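Local atomic coordinates of CRISPR-associated endonuclease Cas12b (Alicyclobacillus acidoterrestris, PDB entry 5U31), a protein that cuts invading DNA as an RNA-guided, metal-dependent CRISPR endonuclease of the Cas12b family, recognising its target through a guide RNA and an adjacent PAM. Residues G479-R485 / D500-S506; M819-V825 / W836-P842; F898-F902 / E1096-M1100. The protein carries 3 engineered substitutions. All blocks are in the same frame, centred on the assembly; numbering follows the deposited sequence.

Contact 1: G479-R485 / D500-S506; sequences GAKIQCR and DVYLNVS. With nucleotides of chain C; nucleotides of chain B.
Two strands of the wedge (WED-II) domain, 479-483 and 502-506, run antiparallel at 159° with their axes 4.5 Å apart. Lys-481/Asn-504 and Gln-483/Tyr-502 are hydrogen-bonded pairs: Lys-481 N reaches Asn-504 O (3.0 Å), Asn-504 N Lys-481 O (2.7 Å), Gln-483 N Tyr-502 O (2.9 Å) and Tyr-502 N Gln-483 O (2.8 Å). Ser-506 N bonds Gly-479 O (2.9 Å). Ala-480/Val-505 and Ile-482/Leu-503, non-hydrogen-bonded, share an apolar face, where Ala-480 CB meets Leu-503 CD1 (3.6 Å); the backbones of Val-505 and Leu-503 pair instead with Ile-7 and Val-9, those of Ala-480 and Ile-482 with Phe-395 and Thr-393.

The other face is polar. Asn-504 (chi1 t) gives ND2 to Gln-483 OE1 (2.6 Å) and to an RNA sugar. Tyr-502 OH and Arg-485 NH2 each bond sgRNA U31 OP1 (2.6 Å); Arg-485 NE holds Tyr-502 OH weakly (3.2 Å), and NH1 salt-bridges another RNA phosphate. Asp-500 pairs with Lys-10. Ser-506 OG donates to target-strand DG20 N3 (2.8 Å); Gly-479, whose amide binds the phosphate lock, lacks a CB that would strike DG20 O3'. These adjacent antiparallel strands thus contact both guide and target, apolar on the Ala-480/Ile-482/Leu-503/Val-505 face, hydrogen-bonding on the Gln-483/Asn-504/Tyr-502 face.

Contact 2: M819-V825 / W836-P842; sequences MEALGYV and WVAKYPP. With nucleotides of chain B.
This is a helix-to-hairpin junction in the RuvC-II region, where the end of helix 796-822 passes through a tight turn into strand 824-827, which pairs antiparallel with strand 835-838. The helix closes in a Schellman motif: Tyr-824 N bonds Met-819 O at 2.7 Å and Gly-823 N bonds Glu-820 O at 3.0 Å. Gly-823 has phi/psi 100/24, angles that call for glycine, and a CB there would also collide with Tyr-840 O. Its own carbonyl O accepts from Lys-839 N (2.9 Å) and Tyr-840 N (3.2 Å), tying the turn to the chain leaving the hairpin.

Val-825 and Val-837 form the hydrogen-bonded pair, with Val-825 N to Val-837 O at 3.0 Å and Val-837 N to Val-825 O at 3.2 Å; Tyr-824 and Ala-838 are the non-hydrogen-bonded pair, CA atoms 4.5 Å apart. Trp-836 (chi1 m, chi2 102°) lays its indole against the helix end: selenomethionine Met-819 sets CG over the six-membered ring, 4.0 Å from its centroid, a CH-pi contact, with SE 4.6 Å from the same centroid in a Met-aromatic contact. Val-825 CG2 packs on Tyr-840 CE2 at 3.6 Å.

The polar ends serve the sgRNA. Trp-836 NE1 donates to A91 OP1 (2.9 Å), and Tyr-840 OH to G9 OP1 (2.5 Å). Glu-820 OE2 accepts from G9 N1 (2.4 Å, very short) and N2 (2.6 Å), while its OE1 is held by Arg-617. A carboxylate facing two base donors suits guanine, so the junction grips one nucleotide by both base edge and phosphate.

Contact 3: F898-F902 / E1096-M1100; sequences FSSRF and EFWSM. With nucleotides of chain E.
A loop of the RuvC-like nuclease domain, 898-902, meets helix 1094-1113 of the Nuc-II domain through an aromatic cluster beside the non-target DNA strand. The backbones stay apart (Arg-901 CA to Trp-1098 CA 10.2 Å), so long side chains bridge the gap. Trp-1098 (chi1 m, chi2 112°) sends its six-membered ring to the loop: CZ2 lies 3.8 Å from Phe-898 CE1, and CH2 lies 3.7 Å from Phe-902 CE2 and 4.0 Å from Arg-901 CB. Phe-898 and Phe-902 both take chi1 m; the Phe-902 and Trp-1098 planes meet obliquely at 74°. Phe-1097, with chi1 t, brings CE2 to 4.3 Å from Phe-902 CZ.

Phe-898 N donates to DT3 O3' at 3.0 Å, while DT3 C5' lies over its ring. The base of DG2 lies over one face of the indole. Phosphate-binding Ser-900 gives its N to DG4 OP1 at 3.1 Å. Arg-901 is extended (chi2 and chi3 both t), with DG2 O4' over one face of its guanidinium, and its NE bonds DG4 OP2 weakly at 3.1 Å.

Overall arrangement
All three contacts pair protein elements beside nucleic acid, but the chemistry follows their place. Contacts 1 and 3 are buried once the bound strands are counted; contact 2 is only partly so. Contacts 1 and 2 are each local, joining segments close in sequence by backbone ladders, in the wedge and the RuvC-like domain respectively. Contact 3 spans nearly 200 residues, joins RuvC to Nuc-II and rests almost wholly on side chains. None shares an element with another: centres lie 34 Å (contacts 1 and 2), 36 Å (2 and 3) and 54 Å (1 and 3) apart. Contact 1 meets guide and target, contact 2 guide RNA, contact 3 the non-target strand.

Contact 1: G479-R485 / D500-S506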
# COMPACT_ATOMS: atom_id res chain seq x y z
N GLY A 479 -18.87 6.48 19.59
CA GLY A 479 -19.67 5.31 19.29
C GLY A 479 -18.89 4.02 19.44
O GLY A 479 -17.66 4.00 19.43
N ALA A 480 -19.64 2.93 19.60
CA ALA A 480 -19.07 1.61 19.75
C ALA A 480 -19.83 0.65 18.85
O ALA A 480 -20.98 0.89 18.48
CB ALA A 480 -19.14 1.12 21.21
N LYS A 481 -19.18 -0.46 18.50
CA LYS A 481 -19.83 -1.48 17.69
C LYS A 481 -19.46 -2.85 18.22
O LYS A 481 -18.34 -3.08 18.67
CB LYS A 481 -19.45 -1.35 16.20
CG LYS A 481 -17.97 -1.45 15.89
CD LYS A 481 -17.69 -1.40 14.39
CE LYS A 481 -17.24 -0.02 13.94
NZ LYS A 481 -18.37 0.95 13.91
N ILE A 482 -20.43 -3.76 18.18
CA ILE A 482 -20.27 -5.11 18.70
C ILE A 482 -19.78 -6.01 17.58
O ILE A 482 -20.46 -6.19 16.56
CB ILE A 482 -21.58 -5.64 19.29
CG1 ILE A 482 -21.91 -4.89 20.57
CG2 ILE A 482 -21.49 -7.13 19.54
CD1 ILE A 482 -23.28 -5.17 21.08
N GLN A 483 -18.59 -6.59 17.76
CA GLN A 483 -17.95 -7.41 16.74
C GLN A 483 -17.66 -8.81 17.27
O GLN A 483 -17.47 -9.01 18.48
CB GLN A 483 -16.64 -6.80 16.26
CG GLN A 483 -16.71 -5.36 15.82
CD GLN A 483 -15.38 -4.89 15.29
OE1 GLN A 483 -15.12 -3.69 15.21
NE2 GLN A 483 -14.53 -5.84 14.92
N CYS A 484 -17.60 -9.76 16.34
CA CYS A 484 -17.09 -11.10 16.56
C CYS A 484 -15.98 -11.35 15.54
O CYS A 484 -15.84 -10.63 14.55
CB CYS A 484 -18.19 -12.16 16.43
SG CYS A 484 -19.59 -11.91 17.54
N ARG A 485 -15.21 -12.41 15.78
CA ARG A 485 -14.17 -12.79 14.83
C ARG A 485 -14.79 -13.38 13.57
O ARG A 485 -15.81 -14.07 13.62
CB ARG A 485 -13.23 -13.82 15.46
CG ARG A 485 -12.46 -13.34 16.68
CD ARG A 485 -11.76 -14.52 17.34
NE ARG A 485 -10.80 -14.10 18.35
CZ ARG A 485 -9.53 -13.80 18.09
NH1 ARG A 485 -9.07 -13.87 16.85
NH2 ARG A 485 -8.72 -13.42 19.07
N ASP A 500 -16.35 -15.70 21.27
CA ASP A 500 -15.98 -14.45 21.91
C ASP A 500 -16.71 -13.28 21.26
O ASP A 500 -16.95 -13.26 20.05
CB ASP A 500 -14.47 -14.24 21.83
CG ASP A 500 -13.68 -15.33 22.53
OD1 ASP A 500 -14.20 -15.90 23.52
OD2 ASP A 500 -12.54 -15.62 22.10
N VAL A 501 -17.06 -12.29 22.08
CA VAL A 501 -17.72 -11.07 21.62
C VAL A 501 -16.88 -9.87 22.06
O VAL A 501 -16.45 -9.80 23.22
CB VAL A 501 -19.15 -10.96 22.16
CG1 VAL A 501 -19.84 -9.72 21.62
CG2 VAL A 501 -19.93 -12.20 21.79
N TYR A 502 -16.64 -8.95 21.14
CA TYR A 502 -15.84 -7.76 21.39
C TYR A 502 -16.69 -6.51 21.22
O TYR A 502 -17.71 -6.51 20.53
CB TYR A 502 -14.64 -7.68 20.43
CG TYR A 502 -13.67 -8.83 20.53
CD1 TYR A 502 -12.49 -8.71 21.25
CD2 TYR A 502 -13.93 -10.04 19.90
CE1 TYR A 502 -11.59 -9.76 21.34
CE2 TYR A 502 -13.04 -11.09 19.98
CZ TYR A 502 -11.87 -10.95 20.71
OH TYR A 502 -10.98 -11.99 20.80
N LEU A 503 -16.26 -5.43 21.87
CA LEU A 503 -16.85 -4.11 21.68
C LEU A 503 -15.77 -3.18 21.14
O LEU A 503 -14.74 -2.97 21.80
CB LEU A 503 -17.43 -3.55 22.98
CG LEU A 503 -18.17 -2.22 22.76
CD1 LEU A 503 -19.40 -2.45 21.90
CD2 LEU A 503 -18.57 -1.57 24.06
N ASN A 504 -16.00 -2.63 19.96
CA ASN A 504 -15.02 -1.76 19.31
C ASN A 504 -15.40 -0.33 19.66
O ASN A 504 -16.34 0.23 19.11
CB ASN A 504 -15.03 -2.00 17.81
CG ASN A 504 -13.85 -1.37 17.11
OD1 ASN A 504 -13.37 -0.29 17.48
ND2 ASN A 504 -13.38 -2.03 16.06
N VAL A 505 -14.66 0.27 20.59
CA VAL A 505 -15.00 1.58 21.13
C VAL A 505 -14.18 2.64 20.42
O VAL A 505 -12.95 2.55 20.37
CB VAL A 505 -14.77 1.64 22.64
CG1 VAL A 505 -15.08 3.04 23.14
CG2 VAL A 505 -15.65 0.62 23.35
N SER A 506 -14.86 3.65 19.89
CA SER A 506 -14.20 4.80 19.27
C SER A 506 -13.89 5.84 20.33
O SER A 506 -14.78 6.25 21.09
CB SER A 506 -15.09 5.40 18.18
OG SER A 506 -15.36 4.45 17.16
P DG C 20 -21.66 8.23 11.58
OP1 DG C 20 -23.02 8.37 12.14
OP2 DG C 20 -20.94 9.41 11.04
O5' DG C 20 -20.71 7.58 12.68
C5' DG C 20 -21.10 6.39 13.33
C4' DG C 20 -20.03 5.92 14.30
O4' DG C 20 -18.96 5.26 13.58
C3' DG C 20 -19.32 7.01 15.07
O3' DG C 20 -20.12 7.44 16.18
C2' DG C 20 -18.07 6.27 15.54
C1' DG C 20 -17.76 5.39 14.32
N9 DG C 20 -16.73 5.97 13.46
C8 DG C 20 -16.92 6.85 12.42
N7 DG C 20 -15.81 7.21 11.84
C5 DG C 20 -14.82 6.53 12.55
C6 DG C 20 -13.41 6.53 12.38
O6 DG C 20 -12.73 7.15 11.55
N1 DG C 20 -12.78 5.70 13.31
C2 DG C 20 -13.43 4.97 14.28
N2 DG C 20 -12.66 4.23 15.08
N3 DG C 20 -14.75 4.97 14.45
C4 DG C 20 -15.37 5.77 13.55
P U B 31 -7.56 -11.42 22.20
OP1 U B 31 -8.51 -12.28 21.45
OP2 U B 31 -6.44 -12.03 22.96
O5' U B 31 -6.96 -10.39 21.16
C5' U B 31 -7.76 -9.92 20.09
C4' U B 31 -6.92 -9.15 19.10
O4' U B 31 -6.39 -7.97 19.74
C3' U B 31 -5.70 -9.87 18.58
O3' U B 31 -6.01 -10.78 17.54
C2' U B 31 -4.80 -8.72 18.15
O2' U B 31 -5.22 -8.20 16.89
C1' U B 31 -5.11 -7.67 19.22
N1 U B 31 -4.15 -7.68 20.34
C2 U B 31 -2.99 -6.94 20.19
O2 U B 31 -2.74 -6.31 19.18
N3 U B 31 -2.14 -6.96 21.26
C4 U B 31 -2.34 -7.63 22.44
O4 U B 31 -1.48 -7.56 23.32
C5 U B 31 -3.56 -8.37 22.53
C6 U B 31 -4.41 -8.37 21.50
P G B 95 -11.21 -3.39 11.67
OP1 G B 95 -11.35 -4.80 12.15
OP2 G B 95 -10.29 -3.06 10.55
O5' G B 95 -12.66 -2.86 11.28
C5' G B 95 -13.77 -3.07 12.15
C4' G B 95 -15.06 -2.71 11.47
O4' G B 95 -15.18 -1.27 11.38
C3' G B 95 -15.19 -3.18 10.04
O3' G B 95 -15.57 -4.54 9.95
C2' G B 95 -16.20 -2.20 9.45
O2' G B 95 -17.53 -2.57 9.79
C1' G B 95 -15.85 -0.91 10.20
N9 G B 95 -15.01 0.02 9.43
C8 G B 95 -13.65 0.22 9.54
N7 G B 95 -13.21 1.16 8.74
C5 G B 95 -14.34 1.60 8.07
C6 G B 95 -14.51 2.60 7.07
O6 G B 95 -13.65 3.32 6.56
N1 G B 95 -15.83 2.72 6.67
C2 G B 95 -16.87 1.97 7.17
N2 G B 95 -18.08 2.23 6.67
N3 G B 95 -16.74 1.04 8.09
C4 G B 95 -15.46 0.91 8.49

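Contact 2: M819-V825 / W836-P842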
# COMPACT_ATOMS: atom_id res chain seq x y z
N MSE A 819 8.12 9.19 17.60
CA MSE A 819 8.81 9.38 18.86
C MSE A 819 10.13 10.14 18.70
O MSE A 819 10.48 10.97 19.54
CB MSE A 819 9.04 8.04 19.53
CG MSE A 819 7.76 7.45 20.08
SE MSE A 819 6.93 8.67 21.36
CE MSE A 819 5.07 8.09 21.12
N GLU A 820 10.86 9.84 17.62
CA GLU A 820 12.09 10.58 17.34
C GLU A 820 11.80 12.01 16.93
O GLU A 820 12.48 12.95 17.36
CB GLU A 820 12.89 9.86 16.25
CG GLU A 820 14.12 9.13 16.76
CD GLU A 820 15.31 10.05 16.94
OE1 GLU A 820 15.38 11.07 16.24
OE2 GLU A 820 16.18 9.75 17.78
N ALA A 821 10.78 12.21 16.08
CA ALA A 821 10.41 13.56 15.67
C ALA A 821 10.04 14.42 16.86
O ALA A 821 10.45 15.59 16.96
CB ALA A 821 9.27 13.51 14.66
N LEU A 822 9.27 13.87 17.80
CA LEU A 822 8.89 14.61 19.00
C LEU A 822 10.06 14.82 19.95
O LEU A 822 9.98 15.67 20.84
CB LEU A 822 7.76 13.89 19.72
CG LEU A 822 6.45 13.85 18.94
CD1 LEU A 822 5.52 12.77 19.46
CD2 LEU A 822 5.79 15.21 19.03
N GLY A 823 11.14 14.06 19.79
CA GLY A 823 12.30 14.20 20.64
C GLY A 823 12.43 13.19 21.76
O GLY A 823 13.10 13.48 22.75
N TYR A 824 11.81 12.03 21.62
CA TYR A 824 11.86 11.00 22.65
C TYR A 824 12.77 9.86 22.21
O TYR A 824 12.77 9.46 21.04
CB TYR A 824 10.46 10.47 22.96
CG TYR A 824 9.58 11.49 23.64
CD1 TYR A 824 9.44 11.49 25.02
CD2 TYR A 824 8.90 12.45 22.91
CE1 TYR A 824 8.65 12.42 25.66
CE2 TYR A 824 8.10 13.39 23.54
CZ TYR A 824 7.98 13.37 24.92
OH TYR A 824 7.19 14.30 25.56
N VAL A 825 13.56 9.35 23.15
CA VAL A 825 14.49 8.26 22.90
C VAL A 825 14.29 7.19 23.97
O VAL A 825 14.32 7.50 25.17
CB VAL A 825 15.95 8.75 22.89
CG1 VAL A 825 16.91 7.58 22.85
CG2 VAL A 825 16.18 9.68 21.71
N TRP A 836 10.95 5.72 27.95
CA TRP A 836 10.98 6.87 27.05
C TRP A 836 11.35 8.12 27.82
O TRP A 836 10.79 8.41 28.89
CB TRP A 836 9.62 7.05 26.37
CG TRP A 836 9.32 6.02 25.33
CD1 TRP A 836 8.50 4.94 25.47
CD2 TRP A 836 9.83 5.98 24.00
NE1 TRP A 836 8.47 4.23 24.29
CE2 TRP A 836 9.28 4.84 23.38
CE3 TRP A 836 10.70 6.79 23.26
CZ2 TRP A 836 9.57 4.50 22.06
CZ3 TRP A 836 10.98 6.45 21.96
CH2 TRP A 836 10.42 5.31 21.37
N VAL A 837 12.31 8.87 27.28
CA VAL A 837 12.78 10.11 27.88
C VAL A 837 12.73 11.19 26.81
O VAL A 837 12.94 10.93 25.63
CB VAL A 837 14.22 9.97 28.43
CG1 VAL A 837 14.60 11.18 29.26
CG2 VAL A 837 14.35 8.69 29.25
N ALA A 838 12.43 12.42 27.23
CA ALA A 838 12.45 13.56 26.32
C ALA A 838 13.87 14.12 26.29
O ALA A 838 14.28 14.83 27.21
CB ALA A 838 11.43 14.62 26.75
N LYS A 839 14.61 13.80 25.23
CA LYS A 839 16.01 14.20 25.11
C LYS A 839 16.23 15.42 24.23
O LYS A 839 17.20 16.16 24.46
CB LYS A 839 16.86 13.04 24.57
CG LYS A 839 17.42 12.13 25.65
CD LYS A 839 17.96 10.82 25.08
CE LYS A 839 19.17 11.02 24.19
NZ LYS A 839 19.64 9.75 23.56
N TYR A 840 15.39 15.66 23.24
CA TYR A 840 15.63 16.71 22.26
C TYR A 840 14.40 17.59 22.10
O TYR A 840 13.28 17.19 22.43
CB TYR A 840 16.01 16.12 20.90
CG TYR A 840 17.12 15.09 20.94
CD1 TYR A 840 18.44 15.48 21.03
CD2 TYR A 840 16.83 13.73 20.86
CE1 TYR A 840 19.46 14.54 21.05
CE2 TYR A 840 17.84 12.79 20.89
CZ TYR A 840 19.14 13.20 20.98
OH TYR A 840 20.15 12.26 21.01
N PRO A 841 14.59 18.82 21.62
CA PRO A 841 13.44 19.61 21.19
C PRO A 841 12.75 18.96 20.00
O PRO A 841 13.41 18.33 19.15
CB PRO A 841 14.06 20.96 20.80
CG PRO A 841 15.32 21.03 21.59
CD PRO A 841 15.82 19.62 21.64
N PRO A 842 11.44 19.09 19.90
CA PRO A 842 10.71 18.38 18.85
C PRO A 842 10.82 19.06 17.50
O PRO A 842 11.21 20.23 17.38
CB PRO A 842 9.26 18.41 19.35
CG PRO A 842 9.18 19.70 20.08
CD PRO A 842 10.54 19.91 20.73
P G B 9 23.65 12.82 21.16
OP1 G B 9 22.36 13.30 21.73
OP2 G B 9 24.92 13.51 21.50
O5' G B 9 23.81 11.29 21.55
C5' G B 9 22.71 10.38 21.47
C4' G B 9 23.18 8.95 21.62
O4' G B 9 22.04 8.06 21.78
C3' G B 9 24.00 8.40 20.45
O3' G B 9 25.07 7.62 20.95
C2' G B 9 23.00 7.50 19.73
O2' G B 9 23.58 6.45 19.00
C1' G B 9 22.17 6.98 20.89
N9 G B 9 20.84 6.50 20.51
C8 G B 9 20.38 5.21 20.64
N7 G B 9 19.17 5.06 20.20
C5 G B 9 18.81 6.32 19.73
C6 G B 9 17.60 6.77 19.14
O6 G B 9 16.58 6.12 18.90
N1 G B 9 17.66 8.12 18.82
C2 G B 9 18.73 8.94 19.04
N2 G B 9 18.57 10.21 18.65
N3 G B 9 19.87 8.54 19.59
C4 G B 9 19.84 7.23 19.91
P A B 91 6.51 0.80 22.98
OP1 A B 91 7.09 2.16 22.79
OP2 A B 91 5.95 0.39 24.29
O5' A B 91 5.41 0.60 21.85
C5' A B 91 5.69 0.99 20.52
C4' A B 91 4.79 0.32 19.53
O4' A B 91 4.80 -1.11 19.73
C3' A B 91 3.32 0.68 19.61
O3' A B 91 3.04 1.93 19.02
C2' A B 91 2.66 -0.49 18.91
O2' A B 91 2.82 -0.38 17.51
C1' A B 91 3.54 -1.65 19.39
N9 A B 91 2.97 -2.32 20.58
C8 A B 91 3.37 -2.21 21.89
N7 A B 91 2.66 -2.96 22.71
C5 A B 91 1.74 -3.60 21.88
C6 A B 91 0.71 -4.53 22.13
N6 A B 91 0.39 -5.00 23.33
N1 A B 91 -0.01 -4.96 21.07
C2 A B 91 0.29 -4.50 19.85
N3 A B 91 1.23 -3.63 19.50
C4 A B 91 1.93 -3.21 20.57

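Contact 3: F898-F902 / E1096-M1100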
# COMPACT_ATOMS: atom_id res chain seq x y z
N PHE A 898 16.68 11.52 -7.93
CA PHE A 898 18.11 11.66 -7.74
C PHE A 898 18.49 12.08 -6.32
O PHE A 898 19.57 12.63 -6.11
CB PHE A 898 18.71 12.65 -8.74
CG PHE A 898 18.49 12.25 -10.17
CD1 PHE A 898 19.30 11.30 -10.76
CD2 PHE A 898 17.47 12.82 -10.91
CE1 PHE A 898 19.10 10.93 -12.06
CE2 PHE A 898 17.26 12.45 -12.21
CZ PHE A 898 18.08 11.51 -12.79
N SER A 899 17.64 11.81 -5.33
CA SER A 899 17.98 12.13 -3.94
C SER A 899 19.11 11.28 -3.42
O SER A 899 19.83 11.70 -2.51
CB SER A 899 16.76 11.94 -3.03
OG SER A 899 15.79 12.93 -3.28
N SER A 900 19.28 10.07 -3.96
CA SER A 900 20.32 9.16 -3.53
C SER A 900 21.52 9.14 -4.46
O SER A 900 22.48 8.40 -4.20
CB SER A 900 19.75 7.74 -3.40
OG SER A 900 18.71 7.68 -2.43
N ARG A 901 21.50 9.93 -5.54
CA ARG A 901 22.56 9.90 -6.54
C ARG A 901 23.37 11.18 -6.61
O ARG A 901 24.34 11.25 -7.38
CB ARG A 901 21.97 9.59 -7.93
CG ARG A 901 21.35 8.20 -8.03
CD ARG A 901 21.11 7.79 -9.48
NE ARG A 901 20.58 6.43 -9.57
CZ ARG A 901 21.33 5.34 -9.65
NH1 ARG A 901 22.66 5.45 -9.65
NH2 ARG A 901 20.77 4.14 -9.73
N PHE A 902 23.03 12.20 -5.82
CA PHE A 902 23.78 13.44 -5.75
C PHE A 902 24.17 13.72 -4.30
O PHE A 902 23.45 13.36 -3.37
CB PHE A 902 22.99 14.62 -6.31
CG PHE A 902 22.97 14.68 -7.81
CD1 PHE A 902 23.79 15.56 -8.48
CD2 PHE A 902 22.12 13.86 -8.54
CE1 PHE A 902 23.78 15.63 -9.86
CE2 PHE A 902 22.11 13.92 -9.93
CZ PHE A 902 22.94 14.81 -10.59
N GLU A 1096 26.86 10.05 -21.29
CA GLU A 1096 28.24 10.40 -21.00
C GLU A 1096 28.40 11.03 -19.62
O GLU A 1096 29.44 10.87 -18.99
CB GLU A 1096 28.79 11.35 -22.07
CG GLU A 1096 28.99 10.71 -23.44
CD GLU A 1096 27.70 10.59 -24.23
OE1 GLU A 1096 26.67 11.13 -23.77
OE2 GLU A 1096 27.71 9.96 -25.31
N PHE A 1097 27.37 11.74 -19.14
CA PHE A 1097 27.45 12.35 -17.82
C PHE A 1097 27.70 11.30 -16.75
O PHE A 1097 28.64 11.42 -15.95
CB PHE A 1097 26.17 13.13 -17.53
CG PHE A 1097 26.16 13.82 -16.19
CD1 PHE A 1097 26.79 15.04 -16.03
CD2 PHE A 1097 25.52 13.25 -15.10
CE1 PHE A 1097 26.78 15.68 -14.81
CE2 PHE A 1097 25.51 13.88 -13.88
CZ PHE A 1097 26.14 15.10 -13.73
N TRP A 1098 26.89 10.24 -16.72
CA TRP A 1098 27.05 9.22 -15.69
C TRP A 1098 28.25 8.32 -15.92
O TRP A 1098 28.61 7.56 -15.01
CB TRP A 1098 25.78 8.38 -15.58
CG TRP A 1098 24.65 9.15 -15.00
CD1 TRP A 1098 23.50 9.53 -15.64
CD2 TRP A 1098 24.55 9.66 -13.67
NE1 TRP A 1098 22.70 10.24 -14.78
CE2 TRP A 1098 23.32 10.33 -13.57
CE3 TRP A 1098 25.39 9.61 -12.55
CZ2 TRP A 1098 22.91 10.95 -12.39
CZ3 TRP A 1098 24.97 10.22 -11.39
CH2 TRP A 1098 23.75 10.88 -11.32
N SER A 1099 28.87 8.36 -17.09
CA SER A 1099 30.11 7.60 -17.26
C SER A 1099 31.31 8.40 -16.79
O SER A 1099 32.33 7.81 -16.41
CB SER A 1099 30.28 7.18 -18.72
OG SER A 1099 30.39 8.31 -19.57
N MSE A 1100 31.21 9.73 -16.80
CA MSE A 1100 32.26 10.57 -16.24
C MSE A 1100 32.24 10.42 -14.73
O MSE A 1100 33.29 10.40 -14.09
CB MSE A 1100 32.05 12.03 -16.63
CG MSE A 1100 32.16 12.29 -18.13
SE MSE A 1100 31.82 14.15 -18.61
CE MSE A 1100 31.97 14.00 -20.55
P DG E 2 19.61 2.38 -15.59
OP1 DG E 2 18.59 1.43 -16.08
OP2 DG E 2 20.04 3.49 -16.47
O5' DG E 2 19.07 2.99 -14.20
C5' DG E 2 19.95 3.71 -13.32
C4' DG E 2 19.36 5.05 -12.91
O4' DG E 2 20.43 6.01 -12.73
C3' DG E 2 18.48 5.69 -13.95
O3' DG E 2 17.68 6.67 -13.34
C2' DG E 2 19.50 6.32 -14.90
C1' DG E 2 20.68 6.64 -13.97
N9 DG E 2 21.98 6.16 -14.46
C8 DG E 2 23.01 5.68 -13.69
N7 DG E 2 24.06 5.32 -14.37
C5 DG E 2 23.71 5.58 -15.70
C6 DG E 2 24.46 5.38 -16.89
O6 DG E 2 25.61 4.93 -17.01
N1 DG E 2 23.74 5.77 -18.02
C2 DG E 2 22.47 6.29 -18.00
N2 DG E 2 21.94 6.61 -19.19
N3 DG E 2 21.76 6.48 -16.89
C4 DG E 2 22.44 6.10 -15.78
P DG E 4 17.31 7.80 -7.21
OP1 DG E 4 18.13 8.78 -6.48
OP2 DG E 4 17.96 6.69 -7.94
O5' DG E 4 16.30 7.16 -6.16
C5' DG E 4 15.55 8.00 -5.30
C4' DG E 4 14.40 7.24 -4.70
O4' DG E 4 13.36 7.10 -5.69
C3' DG E 4 14.75 5.82 -4.29
O3' DG E 4 15.23 5.82 -2.96
C2' DG E 4 13.41 5.11 -4.40
C1' DG E 4 12.71 5.85 -5.54
N9 DG E 4 12.75 5.15 -6.81
C8 DG E 4 13.71 4.27 -7.26
N7 DG E 4 13.46 3.80 -8.46
C5 DG E 4 12.26 4.40 -8.82
C6 DG E 4 11.49 4.27 -10.00
O6 DG E 4 11.72 3.58 -11.00
N1 DG E 4 10.34 5.06 -9.96
C2 DG E 4 9.98 5.86 -8.90
N2 DG E 4 8.83 6.55 -9.03
N3 DG E 4 10.69 5.99 -7.79
C4 DG E 4 11.81 5.23 -7.82
P DT E 3 16.08 6.57 -13.46
OP1 DT E 3 15.69 5.28 -12.84
OP2 DT E 3 15.69 6.90 -14.85
O5' DT E 3 15.57 7.76 -12.53
C5' DT E 3 16.50 8.58 -11.88
C4' DT E 3 15.94 9.04 -10.56
O4' DT E 3 14.56 9.44 -10.74
C3' DT E 3 15.95 7.98 -9.46
O3' DT E 3 16.33 8.58 -8.22
C2' DT E 3 14.50 7.49 -9.44
C1' DT E 3 13.73 8.74 -9.83
N1 DT E 3 12.41 8.48 -10.50
C2 DT E 3 11.28 9.16 -10.08
O2 DT E 3 11.28 9.97 -9.17
N3 DT E 3 10.13 8.86 -10.77
C4 DT E 3 10.00 7.96 -11.82
O4 DT E 3 8.92 7.76 -12.37
C5 DT E 3 11.22 7.29 -12.21
C7 DT E 3 11.21 6.29 -13.33
C6 DT E 3 12.35 7.58 -11.54